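Local structure of putative branched-chain amino acid ABC transporter (Rhodospirillum rubrum ATCC 11170, 3HUT) at residues 26-31 with 48-53; 32-37 with 281-286; 132-137 with 222-227; 140-145 with 161-166. The protein probably binds branched-chain amino acids or related ligands outside the cytoplasm and delivers them to an ABC transporter for uptake. All coordinates share one frame; numbering follows the deposited sequence.

Contact 1: 26-31 with 48-53; sequences EAARLQ and ILYADS
A28 faces I48 and Y50 where helix 26-31 runs almost antiparallel to strand 48-52: the axes of the two segments make 174° and approach to 11.3 Å, and the closest pair of CA atoms, A28 to I48, is 8.7 Å apart. This is the helix-to-second-strand half of a beta-alpha-beta unit, so the opposed directions follow from the topology. The methyl of A28 carries the contact. Its CB meets Y50 OH at 3.2 Å, a tight approach close to the ring plane, so the tyrosine presents its phenolic edge and not a face. Y50 reaches the helix because its CG is anti to its own carbonyl carbon (chi1 -64°), which sends the ring out toward the helix and back over I48. On one face, I48 CG2 sits 3.5 Å from the plane of the Y50 ring, over its centre, and so backs the aromatic group from its own strand. I48 adds a looser touch through CD1, 4.5 Å from A28 CB. The guanidinium of R29, beside A28, is engaged by D33 in a salt bridge. Beyond the contact, A28 also touches V286 of helix 277-296, L30 packs on helix 258-271, and strand 46-52 bonds through its backbone to strand 5-11.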
loop_
_atom_site.group_PDB
_atom_site.type_symbol
_atom_site.label_atom_id
_atom_site.label_comp_id
_atom_site.label_asym_id
_atom_site.label_seq_id
_atom_site.Cartn_x
_atom_site.Cartn_y
_atom_site.Cartn_z
ATOM N N GLU A 26 6.550 -15.742 3.003
ATOM C CA GLU A 26 5.588 -16.648 2.387
ATOM C C GLU A 26 5.312 -16.180 0.958
ATOM O O GLU A 26 5.307 -16.974 0.019
ATOM C CB GLU A 26 4.284 -16.671 3.187
ATOM C CG GLU A 26 4.419 -17.252 4.590
ATOM C CD GLU A 26 3.081 -17.395 5.292
ATOM O OE1 GLU A 26 2.260 -16.457 5.214
ATOM O OE2 GLU A 26 2.850 -18.443 5.932
ATOM N N ALA A 27 5.098 -14.879 0.802
ATOM C CA ALA A 27 4.825 -14.297 -0.503
ATOM C C ALA A 27 6.054 -14.378 -1.403
ATOM O O ALA A 27 5.947 -14.709 -2.587
ATOM C CB ALA A 27 4.387 -12.847 -0.342
ATOM N N ALA A 28 7.220 -14.077 -0.838
ATOM C CA ALA A 28 8.472 -14.115 -1.595
ATOM C C ALA A 28 8.704 -15.485 -2.216
ATOM O O ALA A 28 9.029 -15.601 -3.401
ATOM C CB ALA A 28 9.644 -13.758 -0.687
ATOM N N ARG A 29 8.535 -16.518 -1.404
ATOM C CA ARG A 29 8.727 -17.895 -1.841
ATOM C C ARG A 29 7.855 -18.239 -3.047
ATOM O O ARG A 29 8.325 -18.837 -4.013
ATOM C CB ARG A 29 8.421 -18.836 -0.669
ATOM C CG ARG A 29 8.147 -20.290 -1.033
ATOM C CD ARG A 29 9.396 -21.045 -1.453
ATOM N NE ARG A 29 9.149 -22.487 -1.490
ATOM C CZ ARG A 29 10.036 -23.395 -1.880
ATOM N NH1 ARG A 29 11.245 -23.018 -2.275
ATOM N NH2 ARG A 29 9.717 -24.685 -1.872
ATOM N N LEU A 30 6.584 -17.860 -2.988
ATOM C CA LEU A 30 5.656 -18.148 -4.079
ATOM C C LEU A 30 6.110 -17.492 -5.385
ATOM O O LEU A 30 6.168 -18.136 -6.431
ATOM C CB LEU A 30 4.258 -17.651 -3.712
ATOM C CG LEU A 30 3.073 -18.181 -4.521
ATOM C CD1 LEU A 30 2.994 -19.692 -4.386
ATOM C CD2 LEU A 30 1.788 -17.551 -4.004
ATOM N N GLN A 31 6.427 -16.204 -5.316
ATOM C CA GLN A 31 6.870 -15.445 -6.483
ATOM C C GLN A 31 8.190 -15.981 -7.051
ATOM O O GLN A 31 8.315 -16.221 -8.258
ATOM C CB GLN A 31 7.033 -13.974 -6.096
ATOM C CG GLN A 31 7.222 -13.000 -7.256
ATOM C CD GLN A 31 5.969 -12.835 -8.105
ATOM O OE1 GLN A 31 5.720 -13.613 -9.032
ATOM N NE2 GLN A 31 5.166 -11.819 -7.783
ATOM N N ILE A 48 17.228 -15.886 -2.995
ATOM C CA ILE A 48 17.133 -14.786 -2.052
ATOM C C ILE A 48 17.823 -15.113 -0.729
ATOM O O ILE A 48 17.626 -16.184 -0.147
ATOM C CB ILE A 48 15.656 -14.414 -1.770
ATOM C CG1 ILE A 48 15.025 -13.805 -3.028
ATOM C CG2 ILE A 48 15.574 -13.447 -0.600
ATOM C CD1 ILE A 48 13.543 -13.508 -2.893
ATOM N N LEU A 49 18.644 -14.179 -0.275
ATOM C CA LEU A 49 19.349 -14.317 0.985
ATOM C C LEU A 49 18.603 -13.435 1.982
ATOM O O LEU A 49 18.621 -12.206 1.880
ATOM C CB LEU A 49 20.797 -13.846 0.830
ATOM C CG LEU A 49 21.766 -14.089 1.991
ATOM C CD1 LEU A 49 23.200 -13.827 1.520
ATOM C CD2 LEU A 49 21.409 -13.199 3.165
ATOM N N TYR A 50 17.930 -14.070 2.932
ATOM C CA TYR A 50 17.172 -13.356 3.952
ATOM C C TYR A 50 18.036 -12.999 5.153
ATOM O O TYR A 50 18.997 -13.697 5.470
ATOM C CB TYR A 50 16.012 -14.223 4.437
ATOM C CG TYR A 50 14.983 -14.520 3.380
ATOM C CD1 TYR A 50 13.956 -13.619 3.109
ATOM C CD2 TYR A 50 15.036 -15.703 2.646
ATOM C CE1 TYR A 50 13.004 -13.889 2.132
ATOM C CE2 TYR A 50 14.089 -15.985 1.663
ATOM C CZ TYR A 50 13.073 -15.070 1.414
ATOM O OH TYR A 50 12.116 -15.350 0.463
ATOM N N ALA A 51 17.676 -11.910 5.823
ATOM C CA ALA A 51 18.390 -11.468 7.018
ATOM C C ALA A 51 17.369 -10.890 7.994
ATOM O O ALA A 51 16.570 -10.023 7.625
ATOM C CB ALA A 51 19.436 -10.416 6.658
ATOM N N ASP A 52 17.389 -11.382 9.230
ATOM C CA ASP A 52 16.467 -10.914 10.263
ATOM C C ASP A 52 16.890 -9.542 10.789
ATOM O O ASP A 52 17.846 -9.426 11.552
ATOM C CB ASP A 52 16.424 -11.923 11.417
ATOM C CG ASP A 52 15.420 -11.546 12.497
ATOM O OD1 ASP A 52 14.704 -10.530 12.346
ATOM O OD2 ASP A 52 15.350 -12.279 13.504
ATOM N N SER A 53 16.169 -8.505 10.381
ATOM C CA SER A 53 16.478 -7.148 10.812
ATOM C C SER A 53 15.930 -6.834 12.206
ATOM O O SER A 53 16.338 -5.855 12.831
ATOM C CB SER A 53 15.895 -6.141 9.826
ATOM O OG SER A 53 14.483 -6.085 9.964
#

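Contact 2: 32-37 with 281-286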
loop_
_atom_site.group_PDB
_atom_site.type_symbol
_atom_site.label_atom_id
_atom_site.label_comp_id
_atom_site.label_asym_id
_atom_site.label_seq_id
_atom_site.Cartn_x
_atom_site.Cartn_y
_atom_site.Cartn_z
ATOM N N LEU A 32 9.177 -16.160 -6.178
ATOM C CA LEU A 32 10.482 -16.649 -6.601
ATOM C C LEU A 32 10.370 -18.015 -7.267
ATOM O O LEU A 32 10.928 -18.241 -8.342
ATOM C CB LEU A 32 11.433 -16.739 -5.403
ATOM C CG LEU A 32 12.879 -17.099 -5.742
ATOM C CD1 LEU A 32 13.499 -15.978 -6.572
ATOM C CD2 LEU A 32 13.668 -17.315 -4.467
ATOM N N ASP A 33 9.646 -18.930 -6.633
ATOM C CA ASP A 33 9.497 -20.257 -7.202
ATOM C C ASP A 33 8.881 -20.184 -8.594
ATOM O O ASP A 33 9.340 -20.866 -9.511
ATOM C CB ASP A 33 8.655 -21.148 -6.280
ATOM C CG ASP A 33 9.422 -21.599 -5.049
ATOM O OD1 ASP A 33 10.648 -21.355 -4.977
ATOM O OD2 ASP A 33 8.801 -22.203 -4.153
ATOM N N ARG A 34 7.862 -19.342 -8.767
ATOM C CA ARG A 34 7.225 -19.211 -10.078
ATOM C C ARG A 34 8.208 -18.661 -11.096
ATOM O O ARG A 34 8.310 -19.169 -12.213
ATOM C CB ARG A 34 6.010 -18.281 -10.017
ATOM C CG ARG A 34 4.912 -18.748 -9.094
ATOM C CD ARG A 34 3.612 -18.010 -9.367
ATOM N NE ARG A 34 2.715 -18.053 -8.216
ATOM C CZ ARG A 34 1.470 -17.585 -8.214
ATOM N NH1 ARG A 34 0.956 -17.042 -9.311
ATOM N NH2 ARG A 34 0.745 -17.638 -7.104
ATOM N N PHE A 35 8.927 -17.614 -10.704
ATOM C CA PHE A 35 9.906 -16.976 -11.574
ATOM C C PHE A 35 10.949 -17.986 -12.055
ATOM O O PHE A 35 11.188 -18.120 -13.256
ATOM C CB PHE A 35 10.599 -15.830 -10.826
ATOM C CG PHE A 35 11.526 -15.012 -11.684
ATOM C CD1 PHE A 35 11.022 -14.072 -12.577
ATOM C CD2 PHE A 35 12.904 -15.185 -11.598
ATOM C CE1 PHE A 35 11.880 -13.310 -13.373
ATOM C CE2 PHE A 35 13.767 -14.433 -12.385
ATOM C CZ PHE A 35 13.256 -13.493 -13.276
ATOM N N ASN A 36 11.571 -18.697 -11.121
ATOM C CA ASN A 36 12.582 -19.678 -11.491
ATOM C C ASN A 36 11.980 -20.799 -12.330
ATOM O O ASN A 36 12.607 -21.282 -13.274
ATOM C CB ASN A 36 13.259 -20.252 -10.245
ATOM C CG ASN A 36 14.178 -19.247 -9.568
ATOM O OD1 ASN A 36 14.883 -18.491 -10.235
ATOM N ND2 ASN A 36 14.187 -19.245 -8.241
ATOM N N ALA A 37 10.760 -21.200 -11.994
ATOM C CA ALA A 37 10.081 -22.254 -12.735
ATOM C C ALA A 37 9.868 -21.811 -14.181
ATOM O O ALA A 37 9.861 -22.633 -15.095
ATOM C CB ALA A 37 8.742 -22.570 -12.089
ATOM N N HIS A 281 1.719 -6.857 -1.030
ATOM C CA HIS A 281 2.749 -5.908 -1.428
ATOM C C HIS A 281 4.111 -6.597 -1.435
ATOM O O HIS A 281 4.981 -6.254 -2.230
ATOM C CB HIS A 281 2.743 -4.704 -0.482
ATOM C CG HIS A 281 1.584 -3.783 -0.704
ATOM N ND1 HIS A 281 1.567 -2.839 -1.710
ATOM C CD2 HIS A 281 0.380 -3.699 -0.092
ATOM C CE1 HIS A 281 0.402 -2.216 -1.705
ATOM N NE2 HIS A 281 -0.338 -2.721 -0.734
ATOM N N GLY A 282 4.287 -7.576 -0.553
ATOM C CA GLY A 282 5.540 -8.306 -0.509
ATOM C C GLY A 282 5.637 -9.152 -1.765
ATOM O O GLY A 282 6.716 -9.334 -2.337
ATOM N N TYR A 283 4.492 -9.673 -2.200
ATOM C CA TYR A 283 4.435 -10.488 -3.406
ATOM C C TYR A 283 4.835 -9.630 -4.608
ATOM O O TYR A 283 5.689 -10.022 -5.407
ATOM C CB TYR A 283 3.015 -11.029 -3.610
ATOM C CG TYR A 283 2.881 -12.017 -4.753
ATOM C CD1 TYR A 283 3.525 -13.255 -4.714
ATOM C CD2 TYR A 283 2.081 -11.727 -5.859
ATOM C CE1 TYR A 283 3.370 -14.185 -5.750
ATOM C CE2 TYR A 283 1.921 -12.646 -6.899
ATOM C CZ TYR A 283 2.567 -13.874 -6.837
ATOM O OH TYR A 283 2.406 -14.791 -7.860
ATOM N N ASP A 284 4.211 -8.461 -4.735
ATOM C CA ASP A 284 4.509 -7.566 -5.848
ATOM C C ASP A 284 5.931 -7.018 -5.796
ATOM O O ASP A 284 6.566 -6.829 -6.836
ATOM C CB ASP A 284 3.521 -6.392 -5.886
ATOM C CG ASP A 284 2.196 -6.762 -6.532
ATOM O OD1 ASP A 284 2.054 -7.918 -6.983
ATOM O OD2 ASP A 284 1.297 -5.890 -6.588
ATOM N N ALA A 285 6.432 -6.756 -4.592
ATOM C CA ALA A 285 7.781 -6.224 -4.457
ATOM C C ALA A 285 8.772 -7.204 -5.079
ATOM O O ALA A 285 9.619 -6.817 -5.893
ATOM C CB ALA A 285 8.114 -5.980 -2.983
ATOM N N VAL A 286 8.660 -8.474 -4.702
ATOM C CA VAL A 286 9.546 -9.497 -5.240
ATOM C C VAL A 286 9.378 -9.601 -6.760
ATOM O O VAL A 286 10.362 -9.663 -7.502
ATOM C CB VAL A 286 9.269 -10.872 -4.589
ATOM C CG1 VAL A 286 10.075 -11.952 -5.286
ATOM C CG2 VAL A 286 9.627 -10.825 -3.102
#
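R34 and Y283 bring helix 18-37 against helix 277-296, a helix-helix packing in the alpha/beta lobe built on the parallel sheet of strands 5-11, 46-52, 73-78, 99-101 and 116-118. The van der Waals part is slight. V286 points at the other helix and its CG1 comes to 4.4 Å from the backbone N of L32, at the pair where the two CA atoms are nearest (7.3 Å). L32 itself turns its side chain to V46 and I48 of the sheet. The polar part is a hydroxyl oxygen set over a guanidinium face, and it is not a hydrogen bond. Y283 has CG anti to the backbone N (chi1 -174°), which carries the hydroxyl toward R34, while the arginine, extended from CG to NE, crosses it at about a right angle. Guanidinium and ring planes are 60° apart. Since the guanidinium N-H bonds lie in its plane, none is aimed at a hydroxyl above it, which explains the poor angles in spite of short distances. The electron-rich oxygen would still be expected to favour the cation's face. Nearby, Y283 stacks on F263, and its carbonyl O accepts from Q31 NE2. Y283 OH lies 2.9 Å above the guanidinium plane, over its centre and 3.0 Å from R34 CZ.

Contact 3: 132-137 with 222-227; sequences AWMIGD and PVYGSS
Y224, on the short strand 223-225 in the sheet of the second alpha/beta lobe, is the residue that meets helix 126-136, which packs against that sheet. Coming along the strand, V223 points away from the helix, and its backbone bonds to R246 on the adjacent strand. Y224 then turns toward the helix and accounts for 126 Å² of the 234 Å² buried. Its ring is held on three sides. M134, a selenomethionine, lays CG over one face at 3.8 Å from the centroid and 12° off the normal, a CH-pi contact; its bent chain carries SE to 4.5 Å from the centroid of the same ring, oblique to it, a Met-aromatic contact. W133 offers its indole face to the tyrosine edge, a T-shaped pair with centroids 5.1 Å apart and planes at 84°, and Y224 CE1 stands over the indole. W133 lies there because its CG is anti to the backbone N (chi1 -180°). At the ring's far end Y224 OH donates to D137 OD2 over 2.5 Å, entering on the anti lone pair of that carboxylate oxygen, and also bonds R246 NH1. A phenylalanine here would probably keep the stacking but leave D137, just past the helix end, without its hydroxyl partner. Beyond G225, S226 OG bonds E126 OE2, and S227 N bonds E126 OE1.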
loop_
_atom_site.group_PDB
_atom_site.type_symbol
_atom_site.label_atom_id
_atom_site.label_comp_id
_atom_site.label_asym_id
_atom_site.label_seq_id
_atom_site.Cartn_x
_atom_site.Cartn_y
_atom_site.Cartn_z
ATOM N N ALA A 132 -10.976 12.944 -7.293
ATOM C CA ALA A 132 -11.306 12.833 -8.716
ATOM C C ALA A 132 -12.506 11.907 -8.916
ATOM O O ALA A 132 -13.359 12.150 -9.770
ATOM C CB ALA A 132 -10.099 12.305 -9.505
ATOM N N TRP A 133 -12.564 10.846 -8.119
ATOM C CA TRP A 133 -13.651 9.877 -8.194
ATOM C C TRP A 133 -14.988 10.551 -7.847
ATOM O O TRP A 133 -15.979 10.416 -8.571
ATOM C CB TRP A 133 -13.357 8.726 -7.223
ATOM C CG TRP A 133 -14.385 7.619 -7.166
ATOM C CD1 TRP A 133 -15.479 7.453 -7.970
ATOM C CD2 TRP A 133 -14.397 6.524 -6.243
ATOM N NE1 TRP A 133 -16.173 6.320 -7.601
ATOM C CE2 TRP A 133 -15.529 5.732 -6.544
ATOM C CE3 TRP A 133 -13.558 6.132 -5.190
ATOM C CZ2 TRP A 133 -15.846 4.571 -5.825
ATOM C CZ3 TRP A 133 -13.875 4.975 -4.475
ATOM C CH2 TRP A 133 -15.007 4.211 -4.800
HETATM N N MSE A 134 -15.013 11.290 -6.747
HETATM C CA MSE A 134 -16.237 11.966 -6.342
HETATM C C MSE A 134 -16.666 13.057 -7.323
HETATM O O MSE A 134 -17.859 13.254 -7.559
HETATM C CB MSE A 134 -16.076 12.519 -4.926
HETATM C CG MSE A 134 -16.008 11.410 -3.889
HETATM SE SE MSE A 134 -15.787 12.006 -2.072
HETATM C CE MSE A 134 -17.603 12.539 -1.703
ATOM N N ILE A 135 -15.700 13.762 -7.898
ATOM C CA ILE A 135 -16.005 14.799 -8.882
ATOM C C ILE A 135 -16.606 14.086 -10.088
ATOM O O ILE A 135 -17.597 14.536 -10.671
ATOM C CB ILE A 135 -14.724 15.545 -9.331
ATOM C CG1 ILE A 135 -14.173 16.395 -8.181
ATOM C CG2 ILE A 135 -15.016 16.397 -10.568
ATOM C CD1 ILE A 135 -15.038 17.618 -7.816
ATOM N N GLY A 136 -16.000 12.959 -10.450
ATOM C CA GLY A 136 -16.474 12.181 -11.581
ATOM C C GLY A 136 -17.885 11.668 -11.371
ATOM O O GLY A 136 -18.628 11.476 -12.336
ATOM N N ASP A 137 -18.257 11.440 -10.112
ATOM C CA ASP A 137 -19.596 10.956 -9.794
ATOM C C ASP A 137 -20.604 12.090 -9.657
ATOM O O ASP A 137 -21.751 11.863 -9.264
ATOM C CB ASP A 137 -19.575 10.107 -8.516
ATOM C CG ASP A 137 -19.042 8.709 -8.763
ATOM O OD1 ASP A 137 -18.739 8.399 -9.934
ATOM O OD2 ASP A 137 -18.927 7.918 -7.799
ATOM N N PRO A 222 -24.591 9.775 0.705
ATOM C CA PRO A 222 -23.652 8.725 0.306
ATOM C C PRO A 222 -22.309 8.961 1.001
ATOM O O PRO A 222 -21.954 10.100 1.316
ATOM C CB PRO A 222 -23.574 8.887 -1.214
ATOM C CG PRO A 222 -23.822 10.349 -1.414
ATOM C CD PRO A 222 -24.947 10.637 -0.439
ATOM N N VAL A 223 -21.567 7.885 1.233
ATOM C CA VAL A 223 -20.281 7.982 1.911
ATOM C C VAL A 223 -19.154 7.310 1.142
ATOM O O VAL A 223 -19.308 6.195 0.642
ATOM C CB VAL A 223 -20.356 7.339 3.311
ATOM C CG1 VAL A 223 -18.966 7.335 3.968
ATOM C CG2 VAL A 223 -21.356 8.096 4.175
ATOM N N TYR A 224 -18.026 8.009 1.044
ATOM C CA TYR A 224 -16.827 7.495 0.382
ATOM C C TYR A 224 -15.766 7.522 1.470
ATOM O O TYR A 224 -15.852 8.331 2.396
ATOM C CB TYR A 224 -16.392 8.412 -0.763
ATOM C CG TYR A 224 -17.276 8.366 -1.990
ATOM C CD1 TYR A 224 -16.815 7.811 -3.183
ATOM C CD2 TYR A 224 -18.564 8.900 -1.965
ATOM C CE1 TYR A 224 -17.613 7.792 -4.328
ATOM C CE2 TYR A 224 -19.369 8.887 -3.103
ATOM C CZ TYR A 224 -18.886 8.332 -4.281
ATOM O OH TYR A 224 -19.670 8.329 -5.415
ATOM N N GLY A 225 -14.767 6.656 1.379
ATOM C CA GLY A 225 -13.758 6.668 2.416
ATOM C C GLY A 225 -12.416 6.069 2.058
ATOM O O GLY A 225 -12.223 5.501 0.984
ATOM N N SER A 226 -11.492 6.207 3.000
ATOM C CA SER A 226 -10.134 5.715 2.876
ATOM C C SER A 226 -10.059 4.197 2.764
ATOM O O SER A 226 -10.975 3.477 3.179
ATOM C CB SER A 226 -9.331 6.163 4.103
ATOM O OG SER A 226 -8.090 5.481 4.193
ATOM N N SER A 227 -8.951 3.720 2.205
ATOM C CA SER A 227 -8.699 2.289 2.078
ATOM C C SER A 227 -8.569 1.700 3.485
ATOM O O SER A 227 -8.615 0.482 3.668
ATOM C CB SER A 227 -7.394 2.054 1.307
ATOM O OG SER A 227 -6.327 2.791 1.889
#

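Contact 4: 140-145 with 161-166; sequences TSVAVI and KAFELR
V142 and F163 meet through two torsions: chi1 of 66° sets V142 CG1 between the backbone N and the carbonyl carbon, where it projects at the helix, and chi1 of -163° sets F163 CG anti to its backbone N and swings the ring toward the strand. V142 CG1 then stands over one face of the phenyl ring, 4.0 Å from the centroid and 30° off the normal, a CH-pi contact displaced toward F163 CE2, the nearest ring atom at 3.5 Å. The start of the strand flanks the same ring: S141 N approaches its edge, 4.0 Å from F163 CZ. Strand 141-147 and helix 150-165 are the first two elements of a beta-alpha-beta unit completed by strand 169-176, and the contact joins the beginning of strand 141-147 to the end of helix 150-165. F163 also packs on I135 of helix 126-136. Replacing the phenyl ring of F163 by the methyl of an alanine would probably leave a gap over V142 and take an aromatic neighbour from I135. Just past the helix, R166 folds back so that NH1 donates to A162 O at 3.1 Å. That oxygen lies in the guanidinium plane, and it also accepts from R166 N, which reaches it from the opposite face of the carbonyl.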
loop_
_atom_site.group_PDB
_atom_site.type_symbol
_atom_site.label_atom_id
_atom_site.label_comp_id
_atom_site.label_asym_id
_atom_site.label_seq_id
_atom_site.Cartn_x
_atom_site.Cartn_y
_atom_site.Cartn_z
ATOM N N THR A 140 -20.114 18.184 -5.959
ATOM C CA THR A 140 -19.477 19.494 -5.979
ATOM C C THR A 140 -19.317 20.071 -4.579
ATOM O O THR A 140 -18.646 21.083 -4.399
ATOM C CB THR A 140 -20.273 20.486 -6.844
ATOM O OG1 THR A 140 -21.640 20.500 -6.420
ATOM C CG2 THR A 140 -20.205 20.084 -8.300
ATOM N N SER A 141 -19.943 19.432 -3.590
ATOM C CA SER A 141 -19.826 19.880 -2.203
ATOM C C SER A 141 -19.764 18.641 -1.321
ATOM O O SER A 141 -20.605 17.748 -1.430
ATOM C CB SER A 141 -21.023 20.738 -1.787
ATOM O OG SER A 141 -22.153 19.929 -1.522
ATOM N N VAL A 142 -18.772 18.585 -0.444
ATOM C CA VAL A 142 -18.621 17.425 0.418
ATOM C C VAL A 142 -18.215 17.795 1.838
ATOM O O VAL A 142 -17.755 18.909 2.111
ATOM C CB VAL A 142 -17.551 16.467 -0.168
ATOM C CG1 VAL A 142 -16.183 17.139 -0.119
ATOM C CG2 VAL A 142 -17.539 15.140 0.590
ATOM N N ALA A 143 -18.400 16.843 2.741
ATOM C CA ALA A 143 -18.021 17.010 4.130
ATOM C C ALA A 143 -16.826 16.081 4.294
ATOM O O ALA A 143 -16.864 14.934 3.844
ATOM C CB ALA A 143 -19.160 16.574 5.052
ATOM N N VAL A 144 -15.755 16.575 4.903
ATOM C CA VAL A 144 -14.585 15.741 5.110
ATOM C C VAL A 144 -14.391 15.514 6.601
ATOM O O VAL A 144 -14.312 16.465 7.378
ATOM C CB VAL A 144 -13.305 16.388 4.555
ATOM C CG1 VAL A 144 -12.104 15.491 4.862
ATOM C CG2 VAL A 144 -13.438 16.616 3.046
ATOM N N ILE A 145 -14.338 14.250 6.996
ATOM C CA ILE A 145 -14.126 13.897 8.390
ATOM C C ILE A 145 -12.862 13.054 8.406
ATOM O O ILE A 145 -12.802 12.013 7.751
ATOM C CB ILE A 145 -15.292 13.063 8.949
ATOM C CG1 ILE A 145 -16.613 13.793 8.719
ATOM C CG2 ILE A 145 -15.085 12.820 10.440
ATOM C CD1 ILE A 145 -17.811 13.041 9.245
ATOM N N LYS A 161 -7.441 19.462 -1.267
ATOM C CA LYS A 161 -6.765 20.236 -2.300
ATOM C C LYS A 161 -7.184 19.790 -3.700
ATOM O O LYS A 161 -7.468 20.618 -4.563
ATOM C CB LYS A 161 -5.247 20.105 -2.147
ATOM C CG LYS A 161 -4.456 21.045 -3.038
ATOM C CD LYS A 161 -2.962 20.925 -2.787
ATOM C CE LYS A 161 -2.183 21.909 -3.647
ATOM N NZ LYS A 161 -0.717 21.829 -3.401
ATOM N N ALA A 162 -7.228 18.479 -3.920
ATOM C CA ALA A 162 -7.609 17.936 -5.223
ATOM C C ALA A 162 -9.061 18.244 -5.573
ATOM O O ALA A 162 -9.386 18.542 -6.727
ATOM C CB ALA A 162 -7.383 16.428 -5.247
ATOM N N PHE A 163 -9.934 18.163 -4.576
ATOM C CA PHE A 163 -11.353 18.421 -4.790
ATOM C C PHE A 163 -11.581 19.883 -5.190
ATOM O O PHE A 163 -12.278 20.168 -6.163
ATOM C CB PHE A 163 -12.130 18.090 -3.511
ATOM C CG PHE A 163 -13.610 17.926 -3.715
ATOM C CD1 PHE A 163 -14.113 16.863 -4.462
ATOM C CD2 PHE A 163 -14.504 18.814 -3.125
ATOM C CE1 PHE A 163 -15.490 16.688 -4.617
ATOM C CE2 PHE A 163 -15.883 18.647 -3.275
ATOM C CZ PHE A 163 -16.374 17.580 -4.022
ATOM N N GLU A 164 -10.984 20.803 -4.440
ATOM C CA GLU A 164 -11.129 22.229 -4.719
ATOM C C GLU A 164 -10.472 22.602 -6.052
ATOM O O GLU A 164 -10.918 23.520 -6.738
ATOM C CB GLU A 164 -10.527 23.050 -3.567
ATOM C CG GLU A 164 -11.155 22.738 -2.207
ATOM C CD GLU A 164 -10.520 23.506 -1.054
ATOM O OE1 GLU A 164 -9.315 23.823 -1.137
ATOM O OE2 GLU A 164 -11.223 23.775 -0.055
ATOM N N LEU A 165 -9.413 21.888 -6.418
ATOM C CA LEU A 165 -8.731 22.149 -7.682
ATOM C C LEU A 165 -9.685 21.844 -8.830
ATOM O O LEU A 165 -9.614 22.464 -9.888
ATOM C CB LEU A 165 -7.486 21.265 -7.820
ATOM C CG LEU A 165 -6.766 21.325 -9.176
ATOM C CD1 LEU A 165 -6.252 22.734 -9.424
ATOM C CD2 LEU A 165 -5.614 20.326 -9.196
ATOM N N ARG A 166 -10.576 20.881 -8.610
ATOM C CA ARG A 166 -11.545 20.478 -9.616
ATOM C C ARG A 166 -12.864 21.245 -9.518
ATOM O O ARG A 166 -13.841 20.891 -10.172
ATOM C CB ARG A 166 -11.790 18.967 -9.517
ATOM C CG ARG A 166 -10.550 18.164 -9.874
ATOM C CD ARG A 166 -10.712 16.683 -9.626
ATOM N NE ARG A 166 -9.614 15.918 -10.218
ATOM C CZ ARG A 166 -8.348 15.973 -9.815
ATOM N NH1 ARG A 166 -7.992 16.755 -8.806
ATOM N NH2 ARG A 166 -7.429 15.246 -10.435
#

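The four contacts fall into two pairs on opposite sides of the chain's centre. Contacts 1 and 2 share helix 18-37 and touch directly, their centres 9 Å apart; contacts 3 and 4 serve the other sheet, with centres 10 Å apart, and meet where I135 CD1 packs on F163 CE1. Contacts 1 and 3 are 37 Å apart between centres, consistent with separate lobes of a periplasmic binding protein. Contacts 2 and 3 are buried and involve polar tyrosine ends, set over a guanidinium face without a hydrogen bond in one and hydrogen-bonded to a carboxylate in the other. Contacts 1 and 4 are partly buried and lie within beta-alpha-beta units; contact 1 sets a methyl at a tyrosine's hydroxyl end, contact 4 a valine methyl over a phenyl face.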